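Local coordinates for ankyrin repeat domain protein (PDB 6MCA) that is a Legionella effector that interacts with the host LARP7 component of the 7SK snRNP complex and includes a cysteine protease-like region, at residues A[259-264]-A[309-314]; A[264-269]-A[346-351]. All blocks are in the same frame, centred on the assembly; numbering follows the deposited sequence.

Contact 1: residues A[259-264]-A[309-314]; sequences LPAASR and HDFLYK
Phe311 holds CG anti to the backbone nitrogen (chi1 -160°), which carries the ring off the helix toward the strand, while Leu259 keeps CG opposite its carbonyl carbon (chi1 -69°) and brings its CD1 branch over that ring. The two side chains meet at a slant. Leu259 CD1 stands 4.2 Å from the centroid of the Phe311 ring and only 11° off its normal, a CH-pi contact over the face. Nearer the backbone, Leu259 CB touches one corner of the ring, 3.6 Å from Phe311 CE1. The same corner meets the methyl of Ala261, whose CB lies 3.9 Å from Phe311 CE1 in an oblique approach. The other branch of Leu259 serves the next helical residue: CD2 reaches CD1 of Leu312 at 3.6 Å, the two leucines crossing nearly perpendicularly. Leu312 also lays CD2 against the carbonyl oxygen of Pro260, at 3.5 Å. Leu259 thus divides its two methyls between an aromatic and an aliphatic neighbour. Tyr321 and Phe270 each form an edge-to-face pair with Phe311, which also touches Trp277, so the ring is wedged within an aromatic cluster. What results is a worked example of alpha/beta layer packing, with the last turn of helix 305-312 lying against an outer strand, 256-263, of a five-stranded antiparallel sheet.

Contact 2: residues A[264-269]-A[346-351]; sequences RGHALC and NCSWAN
The imidazole of His266 and the amide of Asn346 run alongside one another with opposite sense, the ring and amide planes 43° apart. Although His266 ND1 comes within 3.1 Å of Asn346 OD1, the angle is too poor for a hydrogen bond. Asn346 CG lies anti to its backbone nitrogen, placing the amide where OD1 takes two donors from one face of its plane: Ser348 N, in a helix-capping bond, and Ser348 OG. Obliquely to the His266 ring lies the thiol of Cys347, with SG 4.6 Å from the ring centroid. This pairing of a strand histidine with a cysteine next to helix 348-353 is consistent with the protein's cysteine protease-like character. Two nearly straight bonds join the segments: Ala267 N donates to Ser348 OG (2.8 Å, 167°), and Asn351 ND2, in its amide plane, to Ala267 O (2.8 Å, 170°). A water links Gly265 O, Asn346 ND2 and Ser348 OG near the exposed turn at Gly265. Deeper in, Cys269 SG rests on Asn351 O. Asn351 OD1 is hydrogen-bonded to Arg282 N, so helix 348-353 sits beside the end of strand 276-280, while Phe186, leading into helix 188-202, touches both Ala267 and Ser348.

Both contacts pair a helix with the same sheet, through its adjacent antiparallel strands 256-263 and 266-273, and their centres lie 12 Å apart. A probable backbone hydrogen bond from Ala261 N to Leu268 O, 2.9 Å long, joins them directly, and Ser263 packs against Leu268. All the touching residues of contact 1 are buried, and its chemistry is apolar, resting on aliphatic and aromatic surfaces. Contact 2 is also largely buried and nearer the chain's centre, yet it ends at an exposed turn and is mainly polar, with backbone-to-side-chain bonds and a water. The difference matches their places: in contact 1 the end of helix 305-312 packs on the sheet, in contact 2 the start of helix 348-353 is capped beside a strand.

Contact 1: residues A[259-264]-A[309-314]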
# COMPACT_ATOMS: atom_id res chain seq x y z
N LEU A 259 -7.47 7.59 10.52
CA LEU A 259 -8.59 7.64 9.58
C LEU A 259 -8.12 8.17 8.23
O LEU A 259 -7.96 9.39 8.06
CB LEU A 259 -9.72 8.51 10.13
CG LEU A 259 -10.46 7.97 11.35
CD1 LEU A 259 -11.36 9.03 11.96
CD2 LEU A 259 -11.26 6.75 10.96
N PRO A 260 -7.85 7.30 7.26
CA PRO A 260 -7.58 7.77 5.90
C PRO A 260 -8.90 8.05 5.18
O PRO A 260 -9.82 7.24 5.22
CB PRO A 260 -6.82 6.61 5.25
CG PRO A 260 -6.46 5.67 6.38
CD PRO A 260 -7.52 5.87 7.41
N ALA A 261 -8.97 9.22 4.54
CA ALA A 261 -10.16 9.64 3.81
C ALA A 261 -9.81 9.88 2.35
O ALA A 261 -8.74 10.41 2.04
CB ALA A 261 -10.76 10.91 4.43
N ALA A 262 -10.72 9.49 1.47
CA ALA A 262 -10.57 9.69 0.04
C ALA A 262 -11.33 10.94 -0.37
O ALA A 262 -12.54 11.04 -0.12
CB ALA A 262 -11.07 8.47 -0.74
N SER A 263 -10.63 11.89 -0.99
CA SER A 263 -11.24 13.14 -1.43
C SER A 263 -10.48 13.64 -2.65
O SER A 263 -9.25 13.71 -2.63
CB SER A 263 -11.22 14.19 -0.32
OG SER A 263 -11.67 15.45 -0.79
N ARG A 264 -11.22 13.96 -3.71
CA ARG A 264 -10.66 14.54 -4.93
C ARG A 264 -9.55 13.66 -5.51
O ARG A 264 -8.52 14.15 -5.96
CB ARG A 264 -10.14 15.95 -4.67
CG ARG A 264 -11.23 17.00 -4.51
CD ARG A 264 -10.57 18.33 -4.24
NE ARG A 264 -10.32 19.07 -5.47
CZ ARG A 264 -9.68 20.24 -5.51
NH1 ARG A 264 -9.19 20.77 -4.39
NH2 ARG A 264 -9.49 20.85 -6.67
N HIS A 309 -19.14 6.30 10.74
CA HIS A 309 -19.82 5.77 9.57
C HIS A 309 -19.88 6.81 8.45
O HIS A 309 -19.55 6.51 7.30
CB HIS A 309 -21.22 5.27 9.94
CG HIS A 309 -21.85 4.43 8.87
ND1 HIS A 309 -22.65 4.96 7.88
CD2 HIS A 309 -21.79 3.10 8.64
CE1 HIS A 309 -23.07 3.99 7.09
NE2 HIS A 309 -22.56 2.85 7.52
N ASP A 310 -20.30 8.03 8.78
CA ASP A 310 -20.27 9.10 7.79
C ASP A 310 -18.86 9.33 7.25
O ASP A 310 -18.69 9.67 6.08
CB ASP A 310 -20.82 10.40 8.40
CG ASP A 310 -22.27 10.28 8.82
OD1 ASP A 310 -22.86 9.20 8.64
OD2 ASP A 310 -22.82 11.28 9.33
N PHE A 311 -17.85 9.14 8.10
CA PHE A 311 -16.47 9.45 7.74
C PHE A 311 -15.89 8.41 6.79
O PHE A 311 -15.24 8.77 5.80
CB PHE A 311 -15.63 9.54 9.01
CG PHE A 311 -14.34 10.29 8.84
CD1 PHE A 311 -13.25 9.70 8.23
CD2 PHE A 311 -14.22 11.59 9.31
CE1 PHE A 311 -12.06 10.39 8.08
CE2 PHE A 311 -13.04 12.29 9.16
CZ PHE A 311 -11.96 11.69 8.54
N LEU A 312 -16.10 7.13 7.07
CA LEU A 312 -15.41 6.06 6.34
C LEU A 312 -16.30 5.29 5.38
O LEU A 312 -15.78 4.74 4.41
CB LEU A 312 -14.79 5.07 7.33
CG LEU A 312 -13.54 5.49 8.09
CD1 LEU A 312 -13.09 4.37 9.02
CD2 LEU A 312 -12.42 5.88 7.14
N TYR A 313 -17.61 5.22 5.63
CA TYR A 313 -18.48 4.29 4.91
C TYR A 313 -19.59 4.99 4.13
O TYR A 313 -20.47 4.31 3.60
CB TYR A 313 -19.06 3.28 5.90
CG TYR A 313 -17.98 2.60 6.72
CD1 TYR A 313 -16.97 1.87 6.11
CD2 TYR A 313 -17.95 2.72 8.11
CE1 TYR A 313 -15.97 1.26 6.84
CE2 TYR A 313 -16.96 2.11 8.85
CZ TYR A 313 -15.97 1.38 8.22
OH TYR A 313 -14.98 0.78 8.95
N LYS A 314 -19.56 6.31 4.05
CA LYS A 314 -20.43 7.06 3.16
C LYS A 314 -19.58 7.95 2.26
O LYS A 314 -18.47 8.34 2.62
CB LYS A 314 -21.44 7.93 3.93
CG LYS A 314 -22.40 7.16 4.83
CD LYS A 314 -23.60 8.02 5.19
CE LYS A 314 -24.54 7.31 6.16
NZ LYS A 314 -24.10 7.50 7.57

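Contact 2: residues A[264-269]-A[346-351]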
# COMPACT_ATOMS: atom_id res chain seq x y z
N ARG A 264 -11.22 13.96 -3.71
CA ARG A 264 -10.66 14.54 -4.93
C ARG A 264 -9.55 13.66 -5.51
O ARG A 264 -8.52 14.15 -5.96
CB ARG A 264 -10.14 15.95 -4.67
CG ARG A 264 -11.23 17.00 -4.51
CD ARG A 264 -10.57 18.33 -4.24
NE ARG A 264 -10.32 19.07 -5.47
CZ ARG A 264 -9.68 20.24 -5.51
NH1 ARG A 264 -9.19 20.77 -4.39
NH2 ARG A 264 -9.49 20.85 -6.67
N GLY A 265 -9.76 12.34 -5.48
CA GLY A 265 -8.78 11.42 -6.00
C GLY A 265 -7.52 11.26 -5.18
O GLY A 265 -6.57 10.64 -5.65
N HIS A 266 -7.49 11.80 -3.96
CA HIS A 266 -6.31 11.72 -3.12
C HIS A 266 -6.69 11.20 -1.74
O HIS A 266 -7.83 11.35 -1.29
CB HIS A 266 -5.62 13.08 -2.98
CG HIS A 266 -5.07 13.61 -4.27
ND1 HIS A 266 -4.69 12.79 -5.31
CD2 HIS A 266 -4.83 14.88 -4.68
CE1 HIS A 266 -4.25 13.53 -6.31
NE2 HIS A 266 -4.32 14.80 -5.96
N ALA A 267 -5.72 10.60 -1.06
CA ALA A 267 -5.90 10.14 0.31
C ALA A 267 -5.29 11.16 1.26
O ALA A 267 -4.08 11.40 1.22
CB ALA A 267 -5.26 8.76 0.51
N LEU A 268 -6.13 11.77 2.09
CA LEU A 268 -5.65 12.60 3.18
C LEU A 268 -5.85 11.84 4.48
O LEU A 268 -6.66 10.91 4.56
CB LEU A 268 -6.36 13.96 3.21
CG LEU A 268 -7.87 14.04 3.47
CD1 LEU A 268 -8.21 15.42 4.03
CD2 LEU A 268 -8.65 13.78 2.21
N CYS A 269 -5.09 12.20 5.50
CA CYS A 269 -5.05 11.39 6.71
C CYS A 269 -5.47 12.21 7.93
O CYS A 269 -5.18 13.40 8.02
CB CYS A 269 -3.66 10.80 6.93
SG CYS A 269 -3.24 9.50 5.74
N ASN A 346 0.93 12.58 -7.00
CA ASN A 346 -0.07 12.13 -6.05
C ASN A 346 0.52 12.15 -4.65
O ASN A 346 1.56 11.52 -4.40
CB ASN A 346 -0.56 10.72 -6.41
CG ASN A 346 -1.85 10.35 -5.71
OD1 ASN A 346 -2.25 10.99 -4.74
ND2 ASN A 346 -2.50 9.30 -6.19
N CYS A 347 -0.13 12.87 -3.74
CA CYS A 347 0.37 13.08 -2.39
C CYS A 347 -0.14 12.05 -1.39
O CYS A 347 0.18 12.15 -0.20
CB CYS A 347 -0.00 14.48 -1.90
SG CYS A 347 -1.79 14.75 -1.81
N SER A 348 -0.92 11.06 -1.84
CA SER A 348 -1.52 10.10 -0.92
C SER A 348 -0.45 9.34 -0.14
O SER A 348 -0.54 9.20 1.09
CB SER A 348 -2.42 9.13 -1.69
OG SER A 348 -3.38 9.83 -2.47
N TRP A 349 0.58 8.86 -0.84
CA TRP A 349 1.66 8.14 -0.18
C TRP A 349 2.33 9.01 0.88
O TRP A 349 2.53 8.58 2.02
CB TRP A 349 2.68 7.65 -1.20
CG TRP A 349 3.91 7.07 -0.58
CD1 TRP A 349 5.08 7.72 -0.30
CD2 TRP A 349 4.10 5.72 -0.15
NE1 TRP A 349 5.98 6.86 0.27
CE2 TRP A 349 5.40 5.62 0.38
CE3 TRP A 349 3.29 4.57 -0.16
CZ2 TRP A 349 5.92 4.43 0.89
CZ3 TRP A 349 3.81 3.39 0.35
CH2 TRP A 349 5.11 3.33 0.87
N ALA A 350 2.68 10.24 0.51
CA ALA A 350 3.33 11.14 1.46
C ALA A 350 2.41 11.46 2.63
O ALA A 350 2.86 11.59 3.77
CB ALA A 350 3.76 12.42 0.75
N ASN A 351 1.11 11.59 2.36
CA ASN A 351 0.15 11.85 3.44
C ASN A 351 0.13 10.70 4.43
O ASN A 351 0.07 10.92 5.65
CB ASN A 351 -1.24 12.09 2.86
CG ASN A 351 -1.38 13.46 2.22
OD1 ASN A 351 -0.54 14.34 2.43
ND2 ASN A 351 -2.44 13.65 1.45
O HOH W 1 -4.73 8.50 -5.04